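Local atomic coordinates of enterotoxin type A (Staphylococcus aureus, PDB entry 1ESF), a protein that acts as a superantigen, binding MHC class II molecules and T-cell receptors to activate host T cells, and causes staphylococcal food poisoning. Residues 50-55 against 69-74; 90-95 against 106-111. All coordinates share one frame; numbering follows the deposited sequence.

In the fold
Contacts 1 and 2 are antiparallel hairpin pairings in the OB-fold domain, made in series: the first is complete before the second opens. Strand 51-54 runs into a loop and returns as strand 66-70, so contact 1 closes that hairpin. The chain then passes through helix 74-80 and up strand 85-92, and contact 2 closes the next hairpin, whose loop holds Cys96 of the disulfide, by bringing back strand 104-113. Neither loop nests in or crosses the other. They are joined laterally, because strands 66-70 and 104-113 are parallel neighbours: Asp70 N lies 3.0 Å from Met107 O, and Asp70 O lies 3.1 Å from Gly109 N, making one continuous sheet.

Contact 1. Residues 50-55 against 69-74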
ATOM      1  N   HIS A  50       5.667 -13.261 -14.911  1.00 25.24           N
ATOM      2  CA  HIS A  50       5.914 -12.149 -14.007  1.00 22.99           C
ATOM      3  C   HIS A  50       5.134 -12.333 -12.766  1.00 23.09           C
ATOM      4  O   HIS A  50       4.882 -11.379 -12.067  1.00 25.11           O
ATOM      5  CB  HIS A  50       5.485 -10.832 -14.652  1.00 25.64           C
ATOM      6  CG  HIS A  50       4.012 -10.766 -14.910  1.00 30.03           C
ATOM      7  ND1 HIS A  50       3.361 -11.674 -15.723  1.00 31.51           N
ATOM      8  CD2 HIS A  50       3.046  -9.990 -14.360  1.00 28.65           C
ATOM      9  CE1 HIS A  50       2.061 -11.462 -15.651  1.00 32.90           C
ATOM     10  NE2 HIS A  50       1.846 -10.447 -14.831  1.00 30.16           N
ATOM     11  N   THR A  51       4.691 -13.550 -12.510  1.00 25.38           N
ATOM     12  CA  THR A  51       3.888 -13.833 -11.311  1.00 26.56           C
ATOM     13  C   THR A  51       4.491 -14.984 -10.442  1.00 26.71           C
ATOM     14  O   THR A  51       5.416 -15.668 -10.873  1.00 27.13           O
ATOM     15  CB  THR A  51       2.348 -14.216 -11.704  1.00 25.91           C
ATOM     16  OG1 THR A  51       2.273 -15.523 -12.302  1.00 25.02           O
ATOM     17  CG2 THR A  51       1.720 -13.191 -12.678  1.00 27.12           C
ATOM     18  N   ILE A  52       4.051 -15.121  -9.191  1.00 26.29           N
ATOM     19  CA  ILE A  52       4.434 -16.270  -8.362  1.00 26.66           C
ATOM     20  C   ILE A  52       3.073 -16.728  -7.832  1.00 25.40           C
ATOM     21  O   ILE A  52       2.227 -15.899  -7.402  1.00 24.03           O
ATOM     22  CB  ILE A  52       5.384 -15.975  -7.202  1.00 28.10           C
ATOM     23  CG1 ILE A  52       6.784 -15.654  -7.719  1.00 29.84           C
ATOM     24  CG2 ILE A  52       5.429 -17.197  -6.287  1.00 27.72           C
ATOM     25  CD1 ILE A  52       7.748 -15.075  -6.651  1.00 32.58           C
ATOM     26  N   LEU A  53       2.832 -18.031  -7.937  1.00 24.73           N
ATOM     27  CA  LEU A  53       1.575 -18.594  -7.531  1.00 23.34           C
ATOM     28  C   LEU A  53       1.761 -19.394  -6.280  1.00 24.18           C
ATOM     29  O   LEU A  53       2.562 -20.307  -6.260  1.00 23.54           O
ATOM     30  CB  LEU A  53       1.015 -19.473  -8.650  1.00 24.05           C
ATOM     31  CG  LEU A  53      -0.132 -20.378  -8.215  1.00 26.21           C
ATOM     32  CD1 LEU A  53      -1.356 -19.547  -7.833  1.00 25.35           C
ATOM     33  CD2 LEU A  53      -0.458 -21.353  -9.342  1.00 27.02           C
ATOM     34  N   PHE A  54       1.068 -18.978  -5.223  1.00 25.41           N
ATOM     35  CA  PHE A  54       1.073 -19.653  -3.925  1.00 26.87           C
ATOM     36  C   PHE A  54      -0.130 -20.580  -3.843  1.00 29.18           C
ATOM     37  O   PHE A  54      -1.246 -20.166  -3.520  1.00 30.36           O
ATOM     38  CB  PHE A  54       1.056 -18.662  -2.746  1.00 25.48           C
ATOM     39  CG  PHE A  54       2.358 -17.948  -2.536  1.00 22.84           C
ATOM     40  CD1 PHE A  54       2.667 -16.823  -3.278  1.00 21.11           C
ATOM     41  CD2 PHE A  54       3.294 -18.444  -1.657  1.00 21.13           C
ATOM     42  CE1 PHE A  54       3.894 -16.204  -3.165  1.00 21.56           C
ATOM     43  CE2 PHE A  54       4.530 -17.828  -1.542  1.00 23.69           C
ATOM     44  CZ  PHE A  54       4.832 -16.704  -2.301  1.00 23.36           C
ATOM     45  N   LYS A  55       0.112 -21.848  -4.169  1.00 33.30           N
ATOM     46  CA  LYS A  55      -0.898 -22.893  -4.153  1.00 36.35           C
ATOM     47  C   LYS A  55      -1.355 -23.272  -2.747  1.00 37.57           C
ATOM     48  O   LYS A  55      -0.530 -23.658  -1.909  1.00 38.43           O
ATOM     49  CB  LYS A  55      -0.326 -24.115  -4.842  1.00 38.64           C
ATOM     50  CG  LYS A  55      -0.068 -23.907  -6.299  1.00 41.83           C
ATOM     51  CD  LYS A  55       0.884 -24.964  -6.742  1.00 45.81           C
ATOM     52  CE  LYS A  55       0.610 -25.361  -8.164  1.00 48.64           C
ATOM     53  NZ  LYS A  55       1.286 -26.668  -8.415  1.00 54.69           N
ATOM     54  N   VAL A  69       0.517 -13.605  -6.963  1.00 21.24           N
ATOM     55  CA  VAL A  69       1.201 -12.310  -6.824  1.00 21.60           C
ATOM     56  C   VAL A  69       1.780 -11.887  -8.129  1.00 20.91           C
ATOM     57  O   VAL A  69       2.545 -12.604  -8.755  1.00 19.76           O
ATOM     58  CB  VAL A  69       2.327 -12.300  -5.812  1.00 22.60           C
ATOM     59  CG1 VAL A  69       2.853 -10.887  -5.646  1.00 21.86           C
ATOM     60  CG2 VAL A  69       1.832 -12.836  -4.504  1.00 24.00           C
ATOM     61  N   ASP A  70       1.513 -10.641  -8.450  1.00 23.29           N
ATOM     62  CA  ASP A  70       1.900 -10.051  -9.711  1.00 24.20           C
ATOM     63  C   ASP A  70       2.946  -8.977  -9.517  1.00 24.31           C
ATOM     64  O   ASP A  70       2.743  -8.065  -8.725  1.00 23.33           O
ATOM     65  CB  ASP A  70       0.633  -9.427 -10.257  1.00 30.26           C
ATOM     66  CG  ASP A  70       0.621  -9.283 -11.729  1.00 34.26           C
ATOM     67  OD1 ASP A  70       1.285  -8.381 -12.246  1.00 39.72           O
ATOM     68  OD2 ASP A  70      -0.130 -10.037 -12.361  1.00 39.32           O
ATOM     69  N   PHE A  71       4.017  -9.063 -10.295  1.00 22.95           N
ATOM     70  CA  PHE A  71       5.117  -8.116 -10.251  1.00 23.83           C
ATOM     71  C   PHE A  71       5.236  -7.437 -11.604  1.00 24.48           C
ATOM     72  O   PHE A  71       4.591  -7.819 -12.537  1.00 23.46           O
ATOM     73  CB  PHE A  71       6.448  -8.826  -9.973  1.00 26.16           C
ATOM     74  CG  PHE A  71       6.471  -9.604  -8.702  1.00 26.85           C
ATOM     75  CD1 PHE A  71       5.968 -10.889  -8.656  1.00 24.42           C
ATOM     76  CD2 PHE A  71       6.961  -9.020  -7.539  1.00 25.86           C
ATOM     77  CE1 PHE A  71       5.948 -11.591  -7.467  1.00 26.33           C
ATOM     78  CE2 PHE A  71       6.948  -9.697  -6.355  1.00 24.79           C
ATOM     79  CZ  PHE A  71       6.437 -10.995  -6.306  1.00 27.76           C
ATOM     80  N   ASP A  72       6.123  -6.457 -11.678  1.00 25.83           N
ATOM     81  CA  ASP A  72       6.382  -5.668 -12.869  1.00 29.95           C
ATOM     82  C   ASP A  72       7.041  -6.527 -13.932  1.00 31.18           C
ATOM     83  O   ASP A  72       6.980  -6.198 -15.134  1.00 34.08           O
ATOM     84  CB  ASP A  72       7.412  -4.561 -12.567  1.00 30.24           C
ATOM     85  CG  ASP A  72       6.806  -3.222 -12.286  1.00 32.37           C
ATOM     86  OD1 ASP A  72       5.575  -3.061 -12.276  1.00 34.76           O
ATOM     87  OD2 ASP A  72       7.611  -2.298 -12.075  1.00 38.80           O
ATOM     88  N   SER A  73       7.770  -7.548 -13.493  1.00 29.86           N
ATOM     89  CA  SER A  73       8.478  -8.369 -14.427  1.00 29.41           C
ATOM     90  C   SER A  73       9.054  -9.646 -13.882  1.00 31.05           C
ATOM     91  O   SER A  73       9.091  -9.893 -12.677  1.00 31.10           O
ATOM     92  CB  SER A  73       9.601  -7.532 -15.072  1.00 28.62           C
ATOM     93  OG  SER A  73      10.662  -7.218 -14.180  1.00 33.64           O
ATOM     94  N   LYS A  74       9.566 -10.438 -14.812  1.00 34.15           N
ATOM     95  CA  LYS A  74      10.203 -11.699 -14.504  1.00 37.13           C
ATOM     96  C   LYS A  74      11.466 -11.416 -13.695  1.00 36.12           C
ATOM     97  O   LYS A  74      11.789 -12.173 -12.795  1.00 37.27           O
ATOM     98  CB  LYS A  74      10.560 -12.407 -15.805  1.00 42.89           C
ATOM     99  CG  LYS A  74      11.039 -13.835 -15.649  1.00 50.23           C
ATOM    100  CD  LYS A  74      11.300 -14.420 -17.015  1.00 55.40           C
ATOM    101  CE  LYS A  74      11.608 -15.883 -16.920  1.00 60.64           C
ATOM    102  NZ  LYS A  74      11.989 -16.405 -18.272  1.00 67.27           N
TER
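Ile52 and Val69 form the hydrogen-bonded pair of an antiparallel hairpin, strands 51-54 and 66-70, at one margin of the five-stranded OB-fold sheet. Ile52 N to Val69 O (3.0 Å) and Val69 N to Ile52 O (2.9 Å) close the ring of this pair. The non-hydrogen-bonded pair Thr51-Asp70 follows, and Phe71 N continues the ladder by bonding to His50 O at 3.0 Å, just where strand 66-70 gives way to the turn before helix 74-80. Ser73 is the N-cap of that helix, and His50 CB packs on the carbonyl carbon of Ser73.

The two faces differ in chemistry. Beside Ile52 and Val69, Phe54 and Phe71 add aromatic bulk: Ile52 CD1 reaches Phe71 CE1 at 4.0 Å, and Val69 CG2 meets Phe54 CE1 at 4.2 Å. Branched and aromatic residues suit this side because Val77 of helix 74-80 and Val111 of strand 104-113 cover it.

Thr51 and Asp70 lie on the other face. With CG set between its backbone N and carbonyl carbon (chi1 64°), His50 swings its ring over to them, and Thr51 CG2 lies over one ring face, offset toward the rim. The Phe71 carbonyl oxygen meets the ring edge in plane, while NE2 gives Asp70 OD2 a weak, bent bond of 3.2 Å. The ring and carboxylate planes stand 73° apart. The stronger partner of Asp70 is Arg214, salt-bridged through OD1. Asp70 probably stays ionised, held mainly by Arg214 and more weakly by His50, giving this face a polar link to the Arg214 loop.

Contact 2. Residues 90-95 against 106-111; sequences AYYGYQ and CMYGGV
Tyr92 and Cys106 pair across the hairpin of strands 85-92 and 104-113 by two backbone hydrogen bonds, Cys106 N to Tyr92 O at 2.7 Å and Tyr92 N to Cys106 O at 2.8 Å. The strand segments meet at 141° rather than straight antiparallel. Two residues beyond the pair, water 1 takes over from direct bonding, accepting from Tyr108 N at 2.9 Å and lying within hydrogen-bonding distance of Ala90 O.

Aromatic contacts fill the Tyr92-Cys106 side. Tyr92 CG sits between its backbone N and carbonyl carbon (chi1 61°), which folds the ring across the neighbouring strand and lays one face on Cys106 CB, a CH-pi contact 3.7 Å from the ring centroid. The sulfur lies obliquely farther off, held in the disulfide to Cys96; the small cysteine thus leaves room for a broad ring. Tyr108 meets Tyr92 obliquely, CE2 to CE2 at 3.7 Å, with the planes 37° apart.

Water 2 lies 2.7 Å from Tyr92 OH, over the centre of one face of the Tyr108 ring, and gives Met107 O a weak bond. Tyr108 OH is bound to Asn207 O.

Ser206 and Asn207 of helix 206-209 pack on Tyr92, while Leu210 and Arg211, just after that helix, pack on Tyr108. On the reverse face Tyr91 meets Leu67 of strand 66-70 and Met107 packs on Leu87 of strand 85-92. Gln153 of helix 152-167 bonds both Ala90 N and Tyr108 O.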
ATOM      1  N   ALA A  90      -2.666  -6.083   0.002  1.00 18.62           N
ATOM      2  CA  ALA A  90      -4.110  -6.200  -0.117  1.00 19.87           C
ATOM      3  C   ALA A  90      -4.446  -7.084  -1.290  1.00 20.46           C
ATOM      4  O   ALA A  90      -3.814  -7.019  -2.337  1.00 19.90           O
ATOM      5  CB  ALA A  90      -4.731  -4.855  -0.292  1.00 20.55           C
ATOM      6  N   TYR A  91      -5.408  -7.976  -1.108  1.00 21.82           N
ATOM      7  CA  TYR A  91      -5.760  -8.824  -2.233  1.00 23.50           C
ATOM      8  C   TYR A  91      -7.155  -8.633  -2.731  1.00 21.91           C
ATOM      9  O   TYR A  91      -7.975  -8.032  -2.060  1.00 25.06           O
ATOM     10  CB  TYR A  91      -5.483 -10.311  -1.923  1.00 25.69           C
ATOM     11  CG  TYR A  91      -6.228 -10.876  -0.756  1.00 25.80           C
ATOM     12  CD1 TYR A  91      -7.498 -11.419  -0.915  1.00 26.07           C
ATOM     13  CD2 TYR A  91      -5.641 -10.923   0.498  1.00 28.00           C
ATOM     14  CE1 TYR A  91      -8.150 -11.982   0.104  1.00 27.02           C
ATOM     15  CE2 TYR A  91      -6.299 -11.506   1.541  1.00 28.58           C
ATOM     16  CZ  TYR A  91      -7.552 -12.036   1.331  1.00 29.11           C
ATOM     17  OH  TYR A  91      -8.190 -12.666   2.368  1.00 35.18           O
ATOM     18  N   TYR A  92      -7.431  -9.164  -3.905  1.00 22.73           N
ATOM     19  CA  TYR A  92      -8.763  -9.040  -4.472  1.00 25.26           C
ATOM     20  C   TYR A  92      -9.152 -10.302  -5.215  1.00 27.32           C
ATOM     21  O   TYR A  92      -8.298 -11.134  -5.551  1.00 28.43           O
ATOM     22  CB  TYR A  92      -8.815  -7.842  -5.403  1.00 24.94           C
ATOM     23  CG  TYR A  92      -7.868  -7.901  -6.598  1.00 28.51           C
ATOM     24  CD1 TYR A  92      -8.291  -8.465  -7.805  1.00 25.75           C
ATOM     25  CD2 TYR A  92      -6.567  -7.373  -6.530  1.00 25.94           C
ATOM     26  CE1 TYR A  92      -7.491  -8.501  -8.864  1.00 23.58           C
ATOM     27  CE2 TYR A  92      -5.758  -7.413  -7.619  1.00 23.56           C
ATOM     28  CZ  TYR A  92      -6.238  -7.979  -8.785  1.00 23.28           C
ATOM     29  OH  TYR A  92      -5.484  -8.010  -9.924  1.00 23.16           O
ATOM     30  N   GLY A  93     -10.430 -10.432  -5.518  1.00 29.77           N
ATOM     31  CA  GLY A  93     -10.894 -11.607  -6.235  1.00 34.04           C
ATOM     32  C   GLY A  93     -11.513 -11.258  -7.581  1.00 37.33           C
ATOM     33  O   GLY A  93     -11.494 -12.086  -8.514  1.00 37.75           O
ATOM     34  N   TYR A  94     -12.030 -10.027  -7.699  1.00 39.75           N
ATOM     35  CA  TYR A  94     -12.671  -9.564  -8.920  1.00 42.65           C
ATOM     36  C   TYR A  94     -11.624  -9.399  -9.966  1.00 42.26           C
ATOM     37  O   TYR A  94     -10.702  -8.637  -9.787  1.00 42.85           O
ATOM     38  CB  TYR A  94     -13.376  -8.203  -8.732  1.00 47.41           C
ATOM     39  CG  TYR A  94     -14.116  -7.705  -9.987  1.00 53.04           C
ATOM     40  CD1 TYR A  94     -15.094  -8.499 -10.599  1.00 54.97           C
ATOM     41  CD2 TYR A  94     -13.812  -6.466 -10.589  1.00 54.88           C
ATOM     42  CE1 TYR A  94     -15.754  -8.081 -11.784  1.00 54.92           C
ATOM     43  CE2 TYR A  94     -14.466  -6.040 -11.775  1.00 53.91           C
ATOM     44  CZ  TYR A  94     -15.436  -6.861 -12.366  1.00 54.43           C
ATOM     45  OH  TYR A  94     -16.088  -6.512 -13.539  1.00 54.46           O
ATOM     46  N   GLN A  95     -11.797 -10.103 -11.075  1.00 42.77           N
ATOM     47  CA  GLN A  95     -10.899 -10.026 -12.227  1.00 43.29           C
ATOM     48  C   GLN A  95      -9.653 -10.852 -12.051  1.00 40.49           C
ATOM     49  O   GLN A  95      -8.755 -10.817 -12.882  1.00 41.11           O
ATOM     50  CB  GLN A  95     -10.493  -8.581 -12.496  1.00 47.59           C
ATOM     51  CG  GLN A  95     -11.640  -7.599 -12.431  1.00 50.50           C
ATOM     52  CD  GLN A  95     -12.360  -7.494 -13.724  1.00 51.36           C
ATOM     53  OE1 GLN A  95     -12.599  -6.391 -14.210  1.00 56.08           O
ATOM     54  NE2 GLN A  95     -12.708  -8.631 -14.311  1.00 49.94           N
ATOM     55  N   CYS A 106      -5.848 -12.310  -5.951  1.00 23.27           N
ATOM     56  CA  CYS A 106      -4.722 -11.637  -6.598  1.00 21.59           C
ATOM     57  C   CYS A 106      -4.203 -10.479  -5.773  1.00 19.82           C
ATOM     58  O   CYS A 106      -4.978  -9.778  -5.132  1.00 21.13           O
ATOM     59  CB  CYS A 106      -5.157 -11.145  -8.007  1.00 24.77           C
ATOM     60  SG  CYS A 106      -5.332 -12.365  -9.366  1.00 24.69           S
ATOM     61  N   MET A 107      -2.901 -10.267  -5.830  1.00 18.28           N
ATOM     62  CA  MET A 107      -2.253  -9.191  -5.082  1.00 18.24           C
ATOM     63  C   MET A 107      -1.120  -8.675  -5.921  1.00 17.11           C
ATOM     64  O   MET A 107      -0.615  -9.396  -6.764  1.00 16.86           O
ATOM     65  CB  MET A 107      -1.670  -9.757  -3.783  1.00 21.78           C
ATOM     66  CG  MET A 107      -0.796  -8.829  -2.970  1.00 21.55           C
ATOM     67  SD  MET A 107      -0.640  -9.543  -1.377  1.00 27.96           S
ATOM     68  CE  MET A 107       0.933 -10.009  -1.375  1.00 19.85           C
ATOM     69  N   TYR A 108      -0.772  -7.408  -5.724  1.00 16.99           N
ATOM     70  CA  TYR A 108       0.341  -6.770  -6.399  1.00 17.74           C
ATOM     71  C   TYR A 108       1.490  -6.591  -5.411  1.00 17.42           C
ATOM     72  O   TYR A 108       1.316  -5.968  -4.368  1.00 19.26           O
ATOM     73  CB  TYR A 108      -0.081  -5.389  -6.913  1.00 17.28           C
ATOM     74  CG  TYR A 108      -1.054  -5.472  -8.040  1.00 17.75           C
ATOM     75  CD1 TYR A 108      -0.647  -5.962  -9.254  1.00 20.52           C
ATOM     76  CD2 TYR A 108      -2.352  -5.042  -7.914  1.00 15.66           C
ATOM     77  CE1 TYR A 108      -1.493  -6.029 -10.302  1.00 19.44           C
ATOM     78  CE2 TYR A 108      -3.206  -5.094  -8.982  1.00 14.67           C
ATOM     79  CZ  TYR A 108      -2.752  -5.584 -10.162  1.00 17.52           C
ATOM     80  OH  TYR A 108      -3.507  -5.615 -11.293  1.00 25.20           O
ATOM     81  N   GLY A 109       2.651  -7.143  -5.740  1.00 17.62           N
ATOM     82  CA  GLY A 109       3.825  -7.020  -4.897  1.00 14.71           C
ATOM     83  C   GLY A 109       3.536  -7.508  -3.506  1.00 16.23           C
ATOM     84  O   GLY A 109       2.804  -8.488  -3.329  1.00 17.45           O
ATOM     85  N   GLY A 110       4.097  -6.806  -2.522  1.00 16.45           N
ATOM     86  CA  GLY A 110       3.933  -7.175  -1.106  1.00 16.48           C
ATOM     87  C   GLY A 110       4.830  -8.309  -0.553  1.00 17.14           C
ATOM     88  O   GLY A 110       4.603  -8.814   0.508  1.00 17.94           O
ATOM     89  N   VAL A 111       5.915  -8.613  -1.239  1.00 18.86           N
ATOM     90  CA  VAL A 111       6.821  -9.671  -0.909  1.00 16.93           C
ATOM     91  C   VAL A 111       8.177  -9.145  -0.521  1.00 16.33           C
ATOM     92  O   VAL A 111       8.755  -8.339  -1.213  1.00 20.70           O
ATOM     93  CB  VAL A 111       6.940 -10.598  -2.159  1.00 21.46           C
ATOM     94  CG1 VAL A 111       7.858 -11.839  -1.897  1.00 20.15           C
ATOM     95  CG2 VAL A 111       5.534 -11.055  -2.566  1.00 18.33           C
TER
HETATM   96  O   HOH W   1      -2.043  -5.517  -3.853  1.00 13.99           O
HETATM   97  O   HOH W   2      -3.009  -8.546  -9.051  1.00 41.06           O